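Local coordinates for protein TetR/AcrR family transcriptional regulator (Bradyrhizobium diazoefficiens, PDB 6G8G) that probably represses transcription as a TetR-family regulator and responds to flavonoids such as genistein, which it binds, at residues A29-F34 with D113-R118. Sequence-based numbering, arbitrary orientation.
Sequences AAWQLF and DVAFVR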
ATOM      1  N   ALA A  29       1.604  10.055  26.760  1.00 78.31           N
ATOM      2  CA  ALA A  29       0.634  11.141  26.678  1.00 79.24           C
ATOM      3  C   ALA A  29       0.611  11.780  25.281  1.00 76.54           C
ATOM      4  O   ALA A  29      -0.445  12.199  24.786  1.00 79.03           O
ATOM      5  CB  ALA A  29       0.935  12.187  27.729  1.00 76.64           C
ATOM      6  N   ALA A  30       1.784  11.865  24.671  1.00 70.61           N
ATOM      7  CA  ALA A  30       1.914  12.476  23.373  1.00 69.52           C
ATOM      8  C   ALA A  30       1.331  11.568  22.346  1.00 64.41           C
ATOM      9  O   ALA A  30       0.679  12.011  21.416  1.00 65.69           O
ATOM     10  CB  ALA A  30       3.369  12.750  23.063  1.00 69.11           C
ATOM     11  N   TRP A  31       1.566  10.283  22.505  1.00 66.13           N
ATOM     12  CA  TRP A  31       1.002   9.311  21.574  1.00 75.01           C
ATOM     13  C   TRP A  31      -0.521   9.476  21.563  1.00 72.64           C
ATOM     14  O   TRP A  31      -1.130   9.635  20.509  1.00 68.83           O
ATOM     15  CB  TRP A  31       1.447   7.908  22.003  1.00 83.82           C
ATOM     16  CG  TRP A  31       0.960   6.790  21.237  1.00 94.15           C
ATOM     17  CD1 TRP A  31       0.256   5.691  21.694  1.00105.47           C
ATOM     18  CD2 TRP A  31       1.163   6.598  19.867  1.00107.02           C
ATOM     19  NE1 TRP A  31       0.007   4.829  20.660  1.00107.70           N
ATOM     20  CE2 TRP A  31       0.550   5.363  19.522  1.00109.72           C
ATOM     21  CE3 TRP A  31       1.798   7.357  18.871  1.00114.75           C
ATOM     22  CZ2 TRP A  31       0.557   4.874  18.231  1.00116.48           C
ATOM     23  CZ3 TRP A  31       1.802   6.877  17.596  1.00130.02           C
ATOM     24  CH2 TRP A  31       1.185   5.640  17.278  1.00135.04           C
ATOM     25  N   GLN A  32      -1.116   9.494  22.751  1.00 69.74           N
ATOM     26  CA  GLN A  32      -2.544   9.645  22.892  1.00 72.73           C
ATOM     27  C   GLN A  32      -3.053  10.870  22.127  1.00 71.51           C
ATOM     28  O   GLN A  32      -4.019  10.785  21.371  1.00 79.31           O
ATOM     29  CB  GLN A  32      -2.892   9.775  24.361  1.00 87.01           C
ATOM     30  CG  GLN A  32      -4.383   9.877  24.661  1.00 98.21           C
ATOM     31  CD  GLN A  32      -5.216   8.676  24.267  1.00114.29           C
ATOM     32  OE1 GLN A  32      -5.476   7.807  25.098  1.00134.62           O
ATOM     33  NE2 GLN A  32      -5.711   8.649  23.016  1.00109.26           N
ATOM     34  N   LEU A  33      -2.421  12.012  22.316  1.00 64.77           N
ATOM     35  CA  LEU A  33      -2.890  13.212  21.654  1.00 69.76           C
ATOM     36  C   LEU A  33      -2.692  13.195  20.143  1.00 67.03           C
ATOM     37  O   LEU A  33      -3.543  13.663  19.387  1.00 71.74           O
ATOM     38  CB  LEU A  33      -2.208  14.452  22.239  1.00 76.54           C
ATOM     39  CG  LEU A  33      -2.689  14.828  23.646  1.00 80.89           C
ATOM     40  CD1 LEU A  33      -1.794  15.870  24.286  1.00 81.20           C
ATOM     41  CD2 LEU A  33      -4.114  15.359  23.577  1.00 87.43           C
ATOM     42  N   PHE A  34      -1.566  12.665  19.698  1.00 64.07           N
ATOM     43  CA  PHE A  34      -1.309  12.618  18.290  1.00 64.68           C
ATOM     44  C   PHE A  34      -2.391  11.788  17.616  1.00 69.75           C
ATOM     45  O   PHE A  34      -2.841  12.139  16.519  1.00 70.35           O
ATOM     46  CB  PHE A  34       0.077  12.039  17.982  1.00 62.04           C
ATOM     47  CG  PHE A  34       1.214  12.905  18.416  1.00 57.96           C
ATOM     48  CD1 PHE A  34       1.064  14.260  18.598  1.00 60.87           C
ATOM     49  CD2 PHE A  34       2.445  12.360  18.629  1.00 59.23           C
ATOM     50  CE1 PHE A  34       2.123  15.043  19.034  1.00 60.51           C
ATOM     51  CE2 PHE A  34       3.499  13.136  19.066  1.00 58.11           C
ATOM     52  CZ  PHE A  34       3.341  14.480  19.265  1.00 55.95           C
ATOM     53  N   ASP A 113       0.743  -1.085  11.993  1.00 87.12           N
ATOM     54  CA  ASP A 113       1.490   0.015  11.358  1.00 89.50           C
ATOM     55  C   ASP A 113       0.543   1.208  11.181  1.00 85.61           C
ATOM     56  O   ASP A 113       0.969   2.348  10.917  1.00 89.18           O
ATOM     57  CB  ASP A 113       2.075  -0.450   9.991  1.00105.32           C
ATOM     58  CG  ASP A 113       3.590  -0.746  10.046  1.00115.38           C
ATOM     59  OD1 ASP A 113       4.292  -0.412  11.037  1.00114.50           O
ATOM     60  OD2 ASP A 113       4.095  -1.291   9.045  1.00124.32           O
ATOM     61  N   VAL A 114      -0.748   0.967  11.389  1.00 80.68           N
ATOM     62  CA  VAL A 114      -1.775   1.790  10.749  1.00 72.47           C
ATOM     63  C   VAL A 114      -1.970   3.172  11.377  1.00 72.10           C
ATOM     64  O   VAL A 114      -2.030   4.176  10.656  1.00 60.22           O
ATOM     65  CB  VAL A 114      -3.112   1.051  10.679  1.00 72.54           C
ATOM     66  CG1 VAL A 114      -4.204   1.944  10.118  1.00 73.64           C
ATOM     67  CG2 VAL A 114      -2.965  -0.189   9.822  1.00 71.80           C
ATOM     68  N   ALA A 115      -2.015   3.225  12.704  1.00 68.99           N
ATOM     69  CA  ALA A 115      -2.075   4.489  13.407  1.00 69.99           C
ATOM     70  C   ALA A 115      -0.937   5.420  12.992  1.00 74.98           C
ATOM     71  O   ALA A 115      -1.162   6.604  12.679  1.00 79.72           O
ATOM     72  CB  ALA A 115      -2.016   4.239  14.886  1.00 72.39           C
ATOM     73  N   PHE A 116       0.291   4.901  12.982  1.00 77.92           N
ATOM     74  CA  PHE A 116       1.450   5.723  12.580  1.00 81.83           C
ATOM     75  C   PHE A 116       1.323   6.268  11.199  1.00 73.97           C
ATOM     76  O   PHE A 116       1.602   7.451  10.935  1.00 80.53           O
ATOM     77  CB  PHE A 116       2.751   4.937  12.637  1.00 93.29           C
ATOM     78  CG  PHE A 116       3.477   5.108  13.919  1.00 94.39           C
ATOM     79  CD1 PHE A 116       4.182   6.278  14.162  1.00 96.23           C
ATOM     80  CD2 PHE A 116       3.429   4.144  14.887  1.00 90.45           C
ATOM     81  CE1 PHE A 116       4.826   6.487  15.326  1.00 95.70           C
ATOM     82  CE2 PHE A 116       4.093   4.342  16.064  1.00101.79           C
ATOM     83  CZ  PHE A 116       4.794   5.518  16.284  1.00104.50           C
ATOM     84  N   VAL A 117       0.918   5.394  10.302  1.00 66.98           N
ATOM     85  CA  VAL A 117       0.829   5.797   8.926  1.00 68.49           C
ATOM     86  C   VAL A 117      -0.278   6.832   8.781  1.00 71.23           C
ATOM     87  O   VAL A 117      -0.181   7.774   7.983  1.00 70.96           O
ATOM     88  CB  VAL A 117       0.557   4.587   8.028  1.00 68.24           C
ATOM     89  CG1 VAL A 117       0.241   5.029   6.607  1.00 65.85           C
ATOM     90  CG2 VAL A 117       1.749   3.640   8.065  1.00 68.13           C
ATOM     91  N   ARG A 118      -1.343   6.649   9.547  1.00 66.74           N
ATOM     92  CA  ARG A 118      -2.427   7.580   9.483  1.00 68.99           C
ATOM     93  C   ARG A 118      -1.929   8.943   9.902  1.00 68.09           C
ATOM     94  O   ARG A 118      -2.152   9.924   9.223  1.00 66.87           O
ATOM     95  CB  ARG A 118      -3.559   7.164  10.393  1.00 73.17           C
ATOM     96  CG  ARG A 118      -4.856   7.490   9.753  1.00 75.61           C
ATOM     97  CD  ARG A 118      -5.951   7.124  10.720  1.00 83.99           C
ATOM     98  NE  ARG A 118      -6.601   5.915  10.210  1.00 94.77           N
ATOM     99  CZ  ARG A 118      -6.753   4.763  10.865  1.00 91.98           C
ATOM    100  NH1 ARG A 118      -6.349   4.631  12.144  1.00 83.14           N
ATOM    101  NH2 ARG A 118      -7.368   3.755  10.229  1.00 82.48           N
TER
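Trp31 reaches out from helix 23-37 and lays the outer rim of its indole over one face of the Phe116 ring on helix 114-121. The two rings lie obliquely, planes at 33° and centroids 4.6 Å apart, the Trp31 one being that of its six-membered ring. Trp31 CH2 comes within 3.4 Å of Phe116 CE2, above the face but offset toward its rim. Beside it, Trp31 CZ3 lies 3.5 Å from Phe116 CZ. With CG anti to the backbone N (chi1 178°), the Trp31 indole extends toward helix 114-121. The two side chains cross at about a right angle.

The contact lies at the domain interface, joining the N-terminal helix-turn-helix domain of the TetR fold to the C-terminal ligand-binding domain. The side chain of Phe116 is about 11 Å from the bound genistein, so the contact is outside the ligand pocket.

A second apolar touch is lighter: the methyl CB of Ala115 lies 4.2 Å from Trp31 CH2. Further along helix 114-121, Ile119 also packs on Trp31. Phe116 is buried and further touches Ile73 and Glu76 of helix 65-82. Cutting Phe116 back to an alanine is likely to leave the Trp31 six-membered ring without its aromatic partner and to open a gap beside Ile73 and Glu76.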